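Local coordinates for chromosome partition protein Smc (Pyrococcus yayanosii, PDB 5XEI) that is probably required for chromosome condensation and partitioning, as a homodimeric, DNA-binding ATPase of the SMC family, at residues E138-V143 and R160-E165; R216-K221 and V318-I323; K10-Y15 and S64-A69; K178-L183 and E352-I357. All coordinates share one frame; numbering follows the deposited sequence.

In the fold
The chain is an SMC head domain with part of its coiled-coil arm. Contacts 1 and 3 belong to the head, and contacts 2 and 4 to the arm. Contact 3 lies closest to the nucleotide site: the side chain of Ser14 is about 3 Å from that of Asn41, a predicted ATP-binding residue. Contact 1 is centred about 29 Å from contact 3. Contact 4 is centred about 28 Å from contact 1, where helix 170-246 follows helix 156-167 in the chain. Contact 2 uses the same two long helices as contact 4, but about 53 Å away between centres. The centres of contacts 2 and 3 are about 97 Å apart.

Contact 1 (E138-V143 and R160-E165); sequences EGYNLV and RQLIDE
The first torsions of Glu138 and Leu162 bring their side chains together. In Glu138, CG stands anti to the carbonyl carbon (chi1 -42°), and in Leu162, CG stands anti to the backbone N (chi1 177°). Glu138 CG then lies 4.0 Å from Leu162 CD1. The bend of the Glu138 chain at chi2 sets CD, the carboxylate carbon, beside Glu165. The same Leu162 methyl meets Tyr140 at the root of the ring, with Leu162 CD1 3.4 Å from Tyr140 CB and 3.8 Å from Tyr140 CG. The Tyr140 and Leu162 side chains cross at about a right angle. Tyr140 sits in a type I turn, Gly139 to Leu142, closed by a bond from Leu142 N to Gly139 O. The turn leads into strand 142-143, an outermost strand of the mixed sheet in the ABC-ATPase head, beside strand 445-449. The Tyr140 hydroxyl is hydrogen-bonded to that of Tyr446. On the exposed flank, Glu138 OE1 comes 2.8 Å from Glu165 OE1. Both oxygens are acceptors and are not hydrogen-bonded to each other, and the carboxylate planes are 21° apart. Helix 156-167 carries Leu162 and Glu165, and its Ile163 packs on Phe365 and Ile372 of helix 321-383.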
loop_
_atom_site.group_PDB
_atom_site.type_symbol
_atom_site.label_atom_id
_atom_site.label_comp_id
_atom_site.label_asym_id
_atom_site.label_seq_id
_atom_site.Cartn_x
_atom_site.Cartn_y
_atom_site.Cartn_z
ATOM N N GLU A 138 -7.927 -7.198 17.762
ATOM C CA GLU A 138 -9.254 -7.800 17.623
ATOM C C GLU A 138 -9.929 -8.027 18.978
ATOM O O GLU A 138 -10.863 -8.825 19.085
ATOM C CB GLU A 138 -9.186 -9.115 16.839
ATOM C CG GLU A 138 -8.253 -9.032 15.639
ATOM C CD GLU A 138 -8.964 -9.097 14.300
ATOM O OE1 GLU A 138 -8.255 -9.176 13.272
ATOM O OE2 GLU A 138 -10.216 -9.077 14.272
ATOM N N GLY A 139 -9.475 -7.338 20.022
ATOM C CA GLY A 139 -9.993 -7.589 21.344
ATOM C C GLY A 139 -9.773 -8.992 21.865
ATOM O O GLY A 139 -10.490 -9.407 22.781
ATOM N N TYR A 140 -8.795 -9.736 21.322
ATOM C CA TYR A 140 -8.552 -11.095 21.820
ATOM C C TYR A 140 -8.204 -11.095 23.302
ATOM O O TYR A 140 -8.575 -12.029 24.018
ATOM C CB TYR A 140 -7.443 -11.802 21.015
ATOM C CG TYR A 140 -6.017 -11.732 21.596
ATOM C CD1 TYR A 140 -5.154 -10.698 21.264
ATOM C CD2 TYR A 140 -5.532 -12.722 22.448
ATOM C CE1 TYR A 140 -3.871 -10.635 21.788
ATOM C CE2 TYR A 140 -4.244 -12.665 22.973
ATOM C CZ TYR A 140 -3.426 -11.622 22.641
ATOM O OH TYR A 140 -2.154 -11.554 23.160
ATOM N N ASN A 141 -7.504 -10.062 23.782
ATOM C CA ASN A 141 -7.093 -9.965 25.178
ATOM C C ASN A 141 -8.190 -9.429 26.100
ATOM O O ASN A 141 -7.981 -9.396 27.322
ATOM C CB ASN A 141 -5.849 -9.070 25.298
ATOM C CG ASN A 141 -6.089 -7.688 24.726
ATOM O OD1 ASN A 141 -6.832 -7.556 23.764
ATOM N ND2 ASN A 141 -5.507 -6.659 25.333
ATOM N N LEU A 142 -9.335 -8.996 25.550
ATOM C CA LEU A 142 -10.526 -8.641 26.339
ATOM C C LEU A 142 -11.544 -9.769 26.225
ATOM O O LEU A 142 -12.244 -9.887 25.213
ATOM C CB LEU A 142 -11.150 -7.331 25.871
ATOM C CG LEU A 142 -10.223 -6.170 25.549
ATOM C CD1 LEU A 142 -10.996 -5.041 24.905
ATOM C CD2 LEU A 142 -9.557 -5.700 26.808
ATOM N N VAL A 143 -11.646 -10.573 27.286
ATOM C CA VAL A 143 -12.574 -11.697 27.338
ATOM C C VAL A 143 -13.719 -11.383 28.291
ATOM O O VAL A 143 -13.643 -11.666 29.492
ATOM C CB VAL A 143 -11.858 -12.988 27.757
ATOM C CG1 VAL A 143 -12.666 -14.177 27.335
ATOM C CG2 VAL A 143 -10.510 -13.039 27.145
ATOM N N ARG A 160 -7.740 -16.281 11.135
ATOM C CA ARG A 160 -6.405 -16.007 10.599
ATOM C C ARG A 160 -5.969 -14.574 10.845
ATOM O O ARG A 160 -4.824 -14.327 11.245
ATOM C CB ARG A 160 -6.375 -16.286 9.096
ATOM C CG ARG A 160 -5.037 -15.978 8.419
ATOM C CD ARG A 160 -5.094 -16.315 6.947
ATOM N NE ARG A 160 -6.021 -15.453 6.205
ATOM C CZ ARG A 160 -5.964 -14.124 6.187
ATOM N NH1 ARG A 160 -5.006 -13.471 6.842
ATOM N NH2 ARG A 160 -6.862 -13.426 5.499
ATOM N N GLN A 161 -6.865 -13.619 10.576
ATOM C CA GLN A 161 -6.522 -12.200 10.571
ATOM C C GLN A 161 -5.801 -11.763 11.833
ATOM O O GLN A 161 -4.920 -10.900 11.784
ATOM C CB GLN A 161 -7.785 -11.372 10.398
ATOM C CG GLN A 161 -8.437 -11.562 9.063
ATOM C CD GLN A 161 -8.925 -12.974 8.836
ATOM O OE1 GLN A 161 -8.752 -13.845 9.696
ATOM N NE2 GLN A 161 -9.487 -13.230 7.650
ATOM N N LEU A 162 -6.169 -12.331 12.978
ATOM C CA LEU A 162 -5.444 -11.986 14.187
ATOM C C LEU A 162 -4.010 -12.499 14.135
ATOM O O LEU A 162 -3.095 -11.836 14.636
ATOM C CB LEU A 162 -6.174 -12.516 15.415
ATOM C CG LEU A 162 -5.384 -12.228 16.684
ATOM C CD1 LEU A 162 -6.304 -11.836 17.772
ATOM C CD2 LEU A 162 -4.631 -13.456 17.108
ATOM N N ILE A 163 -3.785 -13.670 13.540
ATOM C CA ILE A 163 -2.406 -14.129 13.361
ATOM C C ILE A 163 -1.619 -13.155 12.481
ATOM O O ILE A 163 -0.437 -12.890 12.749
ATOM C CB ILE A 163 -2.366 -15.572 12.813
ATOM C CG1 ILE A 163 -3.127 -16.508 13.743
ATOM C CG2 ILE A 163 -0.936 -16.087 12.757
ATOM C CD1 ILE A 163 -2.573 -16.535 15.159
ATOM N N ASP A 164 -2.252 -12.591 11.432
ATOM C CA ASP A 164 -1.573 -11.575 10.616
ATOM C C ASP A 164 -1.063 -10.429 11.471
ATOM O O ASP A 164 0.124 -10.071 11.423
ATOM C CB ASP A 164 -2.483 -10.993 9.524
ATOM C CG ASP A 164 -3.028 -12.045 8.564
ATOM O OD1 ASP A 164 -2.373 -13.095 8.386
ATOM O OD2 ASP A 164 -4.096 -11.807 7.948
ATOM N N GLU A 165 -1.969 -9.815 12.231
ATOM C CA GLU A 165 -1.584 -8.798 13.202
ATOM C C GLU A 165 -0.392 -9.240 14.055
ATOM O O GLU A 165 0.639 -8.558 14.105
ATOM C CB GLU A 165 -2.795 -8.466 14.066
ATOM C CG GLU A 165 -3.914 -7.776 13.281
ATOM C CD GLU A 165 -5.018 -7.234 14.172
ATOM O OE1 GLU A 165 -6.200 -7.272 13.757
ATOM O OE2 GLU A 165 -4.693 -6.787 15.293
#

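Contact 2 (R216-K221 and V318-I323)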
loop_
_atom_site.group_PDB
_atom_site.type_symbol
_atom_site.label_atom_id
_atom_site.label_comp_id
_atom_site.label_asym_id
_atom_site.label_seq_id
_atom_site.Cartn_x
_atom_site.Cartn_y
_atom_site.Cartn_z
ATOM N N ARG A 216 17.250 12.347 -55.130
ATOM C CA ARG A 216 17.408 12.183 -56.574
ATOM C C ARG A 216 17.035 13.452 -57.316
ATOM O O ARG A 216 17.656 13.791 -58.325
ATOM C CB ARG A 216 16.594 10.999 -57.084
ATOM C CG ARG A 216 16.573 9.827 -56.129
ATOM C CD ARG A 216 15.569 8.746 -56.560
ATOM N NE ARG A 216 15.915 7.492 -55.926
ATOM C CZ ARG A 216 15.116 6.434 -55.936
ATOM N NH1 ARG A 216 13.937 6.502 -56.551
ATOM N NH2 ARG A 216 15.482 5.304 -55.344
ATOM N N TYR A 217 16.036 14.176 -56.827
ATOM C CA TYR A 217 15.850 15.541 -57.287
ATOM C C TYR A 217 17.177 16.310 -57.243
ATOM O O TYR A 217 17.512 17.051 -58.177
ATOM C CB TYR A 217 14.763 16.223 -56.451
ATOM C CG TYR A 217 14.767 17.709 -56.612
ATOM C CD1 TYR A 217 13.967 18.325 -57.550
ATOM C CD2 TYR A 217 15.590 18.499 -55.823
ATOM C CE1 TYR A 217 13.982 19.691 -57.691
ATOM C CE2 TYR A 217 15.621 19.841 -55.963
ATOM C CZ TYR A 217 14.821 20.444 -56.890
ATOM O OH TYR A 217 14.879 21.817 -56.994
ATOM N N LEU A 218 17.950 16.135 -56.172
ATOM C CA LEU A 218 19.254 16.783 -56.091
ATOM C C LEU A 218 20.150 16.335 -57.235
ATOM O O LEU A 218 20.660 17.165 -57.996
ATOM C CB LEU A 218 19.911 16.468 -54.750
ATOM C CG LEU A 218 20.063 17.592 -53.737
ATOM C CD1 LEU A 218 18.709 18.233 -53.506
ATOM C CD2 LEU A 218 20.613 17.048 -52.423
ATOM N N ASP A 219 20.355 15.018 -57.367
ATOM C CA ASP A 219 21.187 14.491 -58.447
ATOM C C ASP A 219 20.784 15.059 -59.800
ATOM O O ASP A 219 21.628 15.554 -60.556
ATOM C CB ASP A 219 21.100 12.968 -58.483
ATOM C CG ASP A 219 21.973 12.291 -57.425
ATOM O OD1 ASP A 219 22.879 12.955 -56.856
ATOM O OD2 ASP A 219 21.742 11.073 -57.165
ATOM N N LEU A 220 19.493 14.967 -60.125
ATOM C CA LEU A 220 18.981 15.477 -61.390
ATOM C C LEU A 220 19.282 16.960 -61.543
ATOM O O LEU A 220 19.671 17.416 -62.619
ATOM C CB LEU A 220 17.473 15.235 -61.471
ATOM C CG LEU A 220 16.982 13.943 -62.120
ATOM C CD1 LEU A 220 15.471 13.783 -62.003
ATOM C CD2 LEU A 220 17.416 13.913 -63.568
ATOM N N LYS A 221 19.084 17.726 -60.475
ATOM C CA LYS A 221 19.408 19.148 -60.482
ATOM C C LYS A 221 20.850 19.375 -60.912
ATOM O O LYS A 221 21.134 20.257 -61.732
ATOM C CB LYS A 221 19.151 19.715 -59.083
ATOM C CG LYS A 221 18.579 21.082 -59.017
ATOM C CD LYS A 221 17.132 21.149 -59.494
ATOM C CE LYS A 221 16.691 22.612 -59.576
ATOM N NZ LYS A 221 15.708 22.861 -60.684
ATOM N N VAL A 318 8.730 17.979 -54.240
ATOM C CA VAL A 318 9.645 17.350 -53.302
ATOM C C VAL A 318 9.810 18.268 -52.101
ATOM O O VAL A 318 9.645 19.483 -52.186
ATOM C CB VAL A 318 11.015 17.014 -53.924
ATOM C CG1 VAL A 318 10.838 16.368 -55.297
ATOM C CG2 VAL A 318 11.909 18.247 -53.977
ATOM N N ASN A 319 10.129 17.664 -50.964
ATOM C CA ASN A 319 10.230 18.365 -49.688
ATOM C C ASN A 319 11.677 18.243 -49.230
ATOM O O ASN A 319 12.101 17.185 -48.766
ATOM C CB ASN A 319 9.248 17.771 -48.676
ATOM C CG ASN A 319 9.549 18.175 -47.235
ATOM O OD1 ASN A 319 10.118 19.241 -46.966
ATOM N ND2 ASN A 319 9.144 17.326 -46.295
ATOM N N MET A 320 12.457 19.306 -49.362
ATOM C CA MET A 320 13.868 19.129 -49.070
ATOM C C MET A 320 14.168 19.136 -47.583
ATOM O O MET A 320 15.242 18.657 -47.182
ATOM C CB MET A 320 14.698 20.187 -49.783
ATOM C CG MET A 320 14.410 20.261 -51.262
ATOM S SD MET A 320 15.999 20.268 -52.102
ATOM C CE MET A 320 16.469 18.571 -51.773
ATOM N N LYS A 321 13.246 19.643 -46.758
ATOM C CA LYS A 321 13.401 19.484 -45.319
ATOM C C LYS A 321 13.560 18.013 -44.947
ATOM O O LYS A 321 14.196 17.689 -43.937
ATOM C CB LYS A 321 12.205 20.083 -44.585
ATOM C CG LYS A 321 11.690 21.366 -45.185
ATOM C CD LYS A 321 12.319 22.583 -44.515
ATOM C CE LYS A 321 12.214 23.852 -45.393
ATOM N NZ LYS A 321 13.275 24.882 -45.070
ATOM N N ALA A 322 13.014 17.116 -45.774
ATOM C CA ALA A 322 13.027 15.689 -45.475
ATOM C C ALA A 322 14.434 15.161 -45.215
ATOM O O ALA A 322 14.622 14.306 -44.347
ATOM C CB ALA A 322 12.378 14.905 -46.616
ATOM N N ILE A 323 15.433 15.630 -45.963
ATOM C CA ILE A 323 16.778 15.110 -45.759
ATOM C C ILE A 323 17.236 15.382 -44.336
ATOM O O ILE A 323 17.838 14.516 -43.684
ATOM C CB ILE A 323 17.751 15.700 -46.791
ATOM C CG1 ILE A 323 17.408 15.191 -48.188
ATOM C CG2 ILE A 323 19.197 15.382 -46.416
ATOM C CD1 ILE A 323 17.917 16.106 -49.300
#
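The shortest polar bond, 2.8 Å from Leu220 N to Arg216 O, and the next, 2.9 Å from Lys221 N to Tyr217 O, belong to the helix whose Tyr217 ring meets Val318 and Met320. The contact itself is apolar. Tyr217 CG is anti to the backbone N (chi1 165°). Val318 CG2 lies over one face of the ring, 4.1 Å from its centroid and 17° off the normal. This is a CH-pi contact, offset toward the CG end of the ring, where CG2 is 3.9 Å from Tyr217 CG. Met320 comes to the ring obliquely and makes a Met-aromatic contact, with its SD 3.9 Å from Tyr217 CE2. The Met320 chain is bent at chi2 and chi3 and crosses the Tyr217 side chain at about a right angle. An alanine in place of Tyr217 would probably leave Val318 CG2 and Met320 SD without their aromatic partner and open a gap between the segments. Farther along, Leu218 CD2 faces Ile323 CD1 at 4.2 Å. Asn319 OD1 accepts a weak capping bond from Lys321 N where the chain turns into its helix. The segments lie each in its own predicted coiled-coil region. Helix 298-315 ends just before Val318 and helix 321-383 begins just after it, a break consistent with the joint in the arm. Asn319 ND2 is bonded to Glu210, and Ile323 rests on Ala214 and Leu215, all of helix 170-246. Leu220 packs against Met308 and Ile312 of helix 298-315.

Contact 3 (K10-Y15 and S64-A69); sequences KGFKSY and SDLIFA
This is a buried backbone bridge between two loops of the head. Loop 10-15 follows strand 3-10. Loop 64-69 comes after helix 41-49 and before strand 80-87. Phe12 and Ile67 form a single antiparallel bridge, as a non-hydrogen-bonded pair. Two bonds flank it. Phe68 N donates to Gly11 O at 3.0 Å, nearly straight at 175°, and Lys13 N donates to Leu66 O at 2.9 Å. Each donor stands above the plane of its carbonyl. The Phe12 and Leu66 side chains lie side by side and point the same way, with Phe12 CE1 4.2 Å from Leu66 CB. Phe12 also opens a type II' turn, closed by Tyr15 N to Phe12 O. The turn borders the P-loop of the ATPase: Ser14 OG is hydrogen-bonded to Asn41, a predicted ATP-binding residue, and Tyr15 OH to the carbonyl of Gly38. Lys13 NZ forms a salt bridge with Asp44 and a hydrogen bond to Met58 O. Phe68 CG is anti to the backbone N (chi1 -172°). Lys13 O meets the ring at its edge, near its plane, 3.2 Å from Phe68 CD1. Tyr15 O approaches obliquely, 3.4 Å from Phe68 CD1. An alanine in place of Phe68 would probably open a gap beside these two carbonyls and leave the turn less firmly packed. Beyond the two loops, the Phe68 side chain touches Ala77 and Val501.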
loop_
_atom_site.group_PDB
_atom_site.type_symbol
_atom_site.label_atom_id
_atom_site.label_comp_id
_atom_site.label_asym_id
_atom_site.label_seq_id
_atom_site.Cartn_x
_atom_site.Cartn_y
_atom_site.Cartn_z
ATOM N N LYS A 10 -16.808 7.728 36.896
ATOM C CA LYS A 10 -17.739 8.683 37.488
ATOM C C LYS A 10 -19.039 8.657 36.699
ATOM O O LYS A 10 -19.047 8.950 35.502
ATOM C CB LYS A 10 -17.148 10.092 37.543
ATOM C CG LYS A 10 -18.031 11.073 38.300
ATOM C CD LYS A 10 -17.223 12.130 39.055
ATOM C CE LYS A 10 -17.385 13.523 38.446
ATOM N NZ LYS A 10 -16.366 14.490 38.968
ATOM N N GLY A 11 -20.125 8.270 37.365
ATOM C CA GLY A 11 -21.424 8.185 36.735
ATOM C C GLY A 11 -21.645 7.000 35.835
ATOM O O GLY A 11 -22.503 7.068 34.956
ATOM N N PHE A 12 -20.926 5.900 36.045
ATOM C CA PHE A 12 -20.892 4.773 35.115
ATOM C C PHE A 12 -21.655 3.593 35.709
ATOM O O PHE A 12 -21.291 3.085 36.782
ATOM C CB PHE A 12 -19.449 4.367 34.796
ATOM C CG PHE A 12 -19.330 3.344 33.707
ATOM C CD1 PHE A 12 -19.368 3.729 32.365
ATOM C CD2 PHE A 12 -19.181 1.993 34.012
ATOM C CE1 PHE A 12 -19.267 2.778 31.360
ATOM C CE2 PHE A 12 -19.079 1.023 33.001
ATOM C CZ PHE A 12 -19.122 1.409 31.689
ATOM N N LYS A 13 -22.697 3.155 35.002
ATOM C CA LYS A 13 -23.487 2.004 35.407
ATOM C C LYS A 13 -23.728 1.991 36.914
ATOM O O LYS A 13 -24.065 3.027 37.489
ATOM C CB LYS A 13 -22.805 0.736 34.941
ATOM C CG LYS A 13 -22.578 0.720 33.454
ATOM C CD LYS A 13 -22.418 -0.703 32.918
ATOM C CE LYS A 13 -23.701 -1.266 32.355
ATOM N NZ LYS A 13 -23.457 -2.597 31.734
ATOM N N SER A 14 -23.514 0.859 37.574
ATOM C CA SER A 14 -23.806 0.721 38.999
ATOM C C SER A 14 -22.896 1.551 39.917
ATOM O O SER A 14 -22.983 1.436 41.149
ATOM C CB SER A 14 -23.712 -0.753 39.387
ATOM O OG SER A 14 -22.416 -1.264 39.113
ATOM N N TYR A 15 -21.985 2.394 39.470
ATOM C CA TYR A 15 -21.151 3.163 40.378
ATOM C C TYR A 15 -21.757 4.558 40.506
ATOM O O TYR A 15 -22.383 5.063 39.568
ATOM C CB TYR A 15 -19.697 3.177 39.873
ATOM C CG TYR A 15 -19.124 1.769 39.823
ATOM C CD1 TYR A 15 -19.560 0.861 38.868
ATOM C CD2 TYR A 15 -18.191 1.326 40.752
ATOM C CE1 TYR A 15 -19.080 -0.443 38.820
ATOM C CE2 TYR A 15 -17.698 0.005 40.711
ATOM C CZ TYR A 15 -18.155 -0.866 39.735
ATOM O OH TYR A 15 -17.717 -2.173 39.660
ATOM N N SER A 64 -26.905 5.213 25.807
ATOM C CA SER A 64 -27.082 6.157 26.900
ATOM C C SER A 64 -27.303 5.473 28.252
ATOM O O SER A 64 -27.076 6.110 29.286
ATOM C CB SER A 64 -28.238 7.107 26.583
ATOM O OG SER A 64 -29.178 6.487 25.712
ATOM N N ASP A 65 -27.724 4.206 28.286
ATOM C CA ASP A 65 -27.890 3.490 29.561
ATOM C C ASP A 65 -26.614 2.818 30.029
ATOM O O ASP A 65 -26.647 1.705 30.572
ATOM C CB ASP A 65 -29.011 2.464 29.471
ATOM C CG ASP A 65 -30.320 3.067 29.013
ATOM O OD1 ASP A 65 -30.513 4.297 29.154
ATOM O OD2 ASP A 65 -31.172 2.299 28.524
ATOM N N LEU A 66 -25.478 3.446 29.761
ATOM C CA LEU A 66 -24.266 3.266 30.538
ATOM C C LEU A 66 -24.170 4.301 31.643
ATOM O O LEU A 66 -23.155 4.353 32.350
ATOM C CB LEU A 66 -23.032 3.376 29.637
ATOM C CG LEU A 66 -22.932 2.392 28.484
ATOM C CD1 LEU A 66 -21.986 2.903 27.478
ATOM C CD2 LEU A 66 -22.423 1.101 29.020
ATOM N N ILE A 67 -25.182 5.151 31.781
ATOM C CA ILE A 67 -25.143 6.265 32.718
ATOM C C ILE A 67 -25.964 5.911 33.957
ATOM O O ILE A 67 -27.097 5.409 33.852
ATOM C CB ILE A 67 -25.639 7.560 32.059
ATOM C CG1 ILE A 67 -24.948 7.736 30.706
ATOM C CG2 ILE A 67 -25.315 8.743 32.943
ATOM C CD1 ILE A 67 -25.520 8.815 29.850
ATOM N N PHE A 68 -25.360 6.120 35.127
ATOM C CA PHE A 68 -26.024 5.926 36.405
ATOM C C PHE A 68 -27.439 6.486 36.363
ATOM O O PHE A 68 -27.640 7.699 36.228
ATOM C CB PHE A 68 -25.216 6.592 37.517
ATOM C CG PHE A 68 -25.709 6.282 38.892
ATOM C CD1 PHE A 68 -25.749 4.971 39.343
ATOM C CD2 PHE A 68 -26.116 7.305 39.746
ATOM C CE1 PHE A 68 -26.189 4.663 40.627
ATOM C CE2 PHE A 68 -26.551 7.022 41.027
ATOM C CZ PHE A 68 -26.593 5.689 41.473
ATOM N N ALA A 69 -28.421 5.594 36.427
ATOM C CA ALA A 69 -29.822 5.975 36.419
ATOM C C ALA A 69 -30.323 6.407 37.797
ATOM O O ALA A 69 -31.508 6.702 37.943
ATOM C CB ALA A 69 -30.655 4.811 35.884
#

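Contact 4 (K178-L183 and E352-I357); sequences KALEEL and EFINEI
Ile354 and Ala179 bury the most surface here, and Leu180 adds the next share. Ile354 reaches across from helix 321-383 with its longer branch. CG1 is anti to the carbonyl carbon (chi1 -56°), and chi2 of -165° carries CD1 outward in an extended line. Ile354 CG1 lies 3.6 Å from Ala179 CB, and Ile354 CD1 sits 3.9 Å from the same methyl. The small Ala179 side chain lets the backbones come close, with the CA atoms of Ala179 and Ile354 6.3 Å apart. Leu180 flanks the isoleucine tip. Its CD2 is 3.6 Å from Ile354 CD1, and the two side chains cross at about a right angle. One turn along from Ala179, Leu183 CD2 reaches the same Ile354 CD1 at 4.2 Å. The isoleucine methyl is therefore touched by three residues of segment 178-183. Phe353 supplies a second approach to Ala179. The alanine CB lies at the edge of its ring, in the ring plane, 3.9 Å from Phe353 CD2. Ala179 and Ile354 are buried, while Leu180 and Phe353 are exposed, so the apolar seam is narrow. The pairing is that of an antiparallel coiled coil. The segment axes come within 10.0 Å, and their N-to-C directions differ by 161°. Helices 170-246 and 321-383 run on past the contact both ways. On one side Leu183 packs on Lys347 and Ile350, and on the other Ile357 packs on Lys175 and Lys176.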
loop_
_atom_site.group_PDB
_atom_site.type_symbol
_atom_site.label_atom_id
_atom_site.label_comp_id
_atom_site.label_asym_id
_atom_site.label_seq_id
_atom_site.Cartn_x
_atom_site.Cartn_y
_atom_site.Cartn_z
ATOM N N LYS A 178 4.128 0.153 -2.136
ATOM C CA LYS A 178 4.889 1.120 -2.926
ATOM C C LYS A 178 5.581 0.441 -4.104
ATOM O O LYS A 178 5.762 1.057 -5.157
ATOM C CB LYS A 178 5.903 1.880 -2.061
ATOM C CG LYS A 178 6.839 2.796 -2.884
ATOM C CD LYS A 178 7.608 3.853 -2.053
ATOM C CE LYS A 178 7.154 5.298 -2.387
ATOM N NZ LYS A 178 7.986 6.374 -1.748
ATOM N N ALA A 179 5.950 -0.827 -3.962
ATOM C CA ALA A 179 6.480 -1.549 -5.107
ATOM C C ALA A 179 5.431 -1.673 -6.199
ATOM O O ALA A 179 5.741 -1.547 -7.388
ATOM C CB ALA A 179 6.975 -2.930 -4.681
ATOM N N LEU A 180 4.182 -1.934 -5.817
ATOM C CA LEU A 180 3.138 -2.048 -6.822
ATOM C C LEU A 180 2.776 -0.684 -7.396
ATOM O O LEU A 180 2.348 -0.592 -8.551
ATOM C CB LEU A 180 1.906 -2.736 -6.238
ATOM C CG LEU A 180 1.882 -4.261 -6.116
ATOM C CD1 LEU A 180 0.693 -4.686 -5.310
ATOM C CD2 LEU A 180 1.814 -4.931 -7.448
ATOM N N GLU A 181 2.934 0.382 -6.617
ATOM C CA GLU A 181 2.777 1.709 -7.191
ATOM C C GLU A 181 3.795 1.912 -8.308
ATOM O O GLU A 181 3.432 2.194 -9.454
ATOM C CB GLU A 181 2.902 2.775 -6.092
ATOM C CG GLU A 181 3.548 4.092 -6.516
ATOM C CD GLU A 181 2.653 4.973 -7.394
ATOM O OE1 GLU A 181 1.420 4.736 -7.435
ATOM O OE2 GLU A 181 3.193 5.911 -8.042
ATOM N N GLU A 182 5.070 1.681 -8.013
ATOM C CA GLU A 182 6.103 1.887 -9.020
ATOM C C GLU A 182 5.931 0.953 -10.204
ATOM O O GLU A 182 6.189 1.346 -11.344
ATOM C CB GLU A 182 7.473 1.727 -8.382
ATOM C CG GLU A 182 7.689 2.802 -7.327
ATOM C CD GLU A 182 8.841 2.504 -6.395
ATOM O OE1 GLU A 182 9.119 3.349 -5.515
ATOM O OE2 GLU A 182 9.464 1.429 -6.538
ATOM N N LEU A 183 5.480 -0.281 -9.976
ATOM C CA LEU A 183 5.246 -1.166 -11.114
ATOM C C LEU A 183 4.165 -0.595 -12.021
ATOM O O LEU A 183 4.296 -0.624 -13.252
ATOM C CB LEU A 183 4.855 -2.570 -10.649
ATOM C CG LEU A 183 4.343 -3.497 -11.759
ATOM C CD1 LEU A 183 5.378 -3.594 -12.866
ATOM C CD2 LEU A 183 3.929 -4.892 -11.271
ATOM N N GLU A 352 10.583 -8.872 -9.655
ATOM C CA GLU A 352 11.365 -9.752 -8.806
ATOM C C GLU A 352 11.305 -9.306 -7.356
ATOM O O GLU A 352 11.127 -10.130 -6.454
ATOM C CB GLU A 352 12.803 -9.801 -9.311
ATOM C CG GLU A 352 12.917 -10.449 -10.697
ATOM C CD GLU A 352 14.347 -10.580 -11.203
ATOM O OE1 GLU A 352 15.167 -9.656 -10.986
ATOM O OE2 GLU A 352 14.643 -11.615 -11.840
ATOM N N PHE A 353 11.415 -8.002 -7.122
ATOM C CA PHE A 353 11.344 -7.455 -5.771
ATOM C C PHE A 353 9.991 -7.746 -5.123
ATOM O O PHE A 353 9.922 -8.180 -3.966
ATOM C CB PHE A 353 11.619 -5.952 -5.842
ATOM C CG PHE A 353 11.607 -5.247 -4.518
ATOM C CD1 PHE A 353 12.732 -5.234 -3.712
ATOM C CD2 PHE A 353 10.473 -4.564 -4.093
ATOM C CE1 PHE A 353 12.722 -4.569 -2.492
ATOM C CE2 PHE A 353 10.452 -3.903 -2.873
ATOM C CZ PHE A 353 11.580 -3.903 -2.071
ATOM N N ILE A 354 8.899 -7.512 -5.856
ATOM C CA ILE A 354 7.573 -7.797 -5.316
ATOM C C ILE A 354 7.437 -9.269 -4.962
ATOM O O ILE A 354 6.734 -9.631 -4.008
ATOM C CB ILE A 354 6.483 -7.364 -6.314
ATOM C CG1 ILE A 354 6.633 -5.893 -6.670
ATOM C CG2 ILE A 354 5.115 -7.568 -5.722
ATOM C CD1 ILE A 354 5.407 -5.317 -7.341
ATOM N N ASN A 355 8.099 -10.142 -5.708
ATOM C CA ASN A 355 8.076 -11.547 -5.331
ATOM C C ASN A 355 8.929 -11.818 -4.103
ATOM O O ASN A 355 8.598 -12.697 -3.310
ATOM C CB ASN A 355 8.522 -12.400 -6.502
ATOM C CG ASN A 355 7.535 -12.360 -7.619
ATOM O OD1 ASN A 355 7.891 -12.147 -8.770
ATOM N ND2 ASN A 355 6.265 -12.514 -7.280
ATOM N N GLU A 356 10.019 -11.077 -3.921
ATOM C CA GLU A 356 10.786 -11.220 -2.695
ATOM C C GLU A 356 9.954 -10.836 -1.484
ATOM O O GLU A 356 10.015 -11.501 -0.442
ATOM C CB GLU A 356 12.048 -10.375 -2.764
ATOM C CG GLU A 356 13.177 -11.110 -3.435
ATOM C CD GLU A 356 13.460 -12.442 -2.745
ATOM O OE1 GLU A 356 13.567 -13.467 -3.462
ATOM O OE2 GLU A 356 13.569 -12.461 -1.489
ATOM N N ILE A 357 9.153 -9.774 -1.610
ATOM C CA ILE A 357 8.363 -9.314 -0.479
ATOM C C ILE A 357 7.351 -10.377 -0.064
ATOM O O ILE A 357 7.264 -10.747 1.116
ATOM C CB ILE A 357 7.682 -7.980 -0.813
ATOM C CG1 ILE A 357 8.711 -6.855 -0.808
ATOM C CG2 ILE A 357 6.628 -7.672 0.216
ATOM C CD1 ILE A 357 9.123 -6.421 0.581
#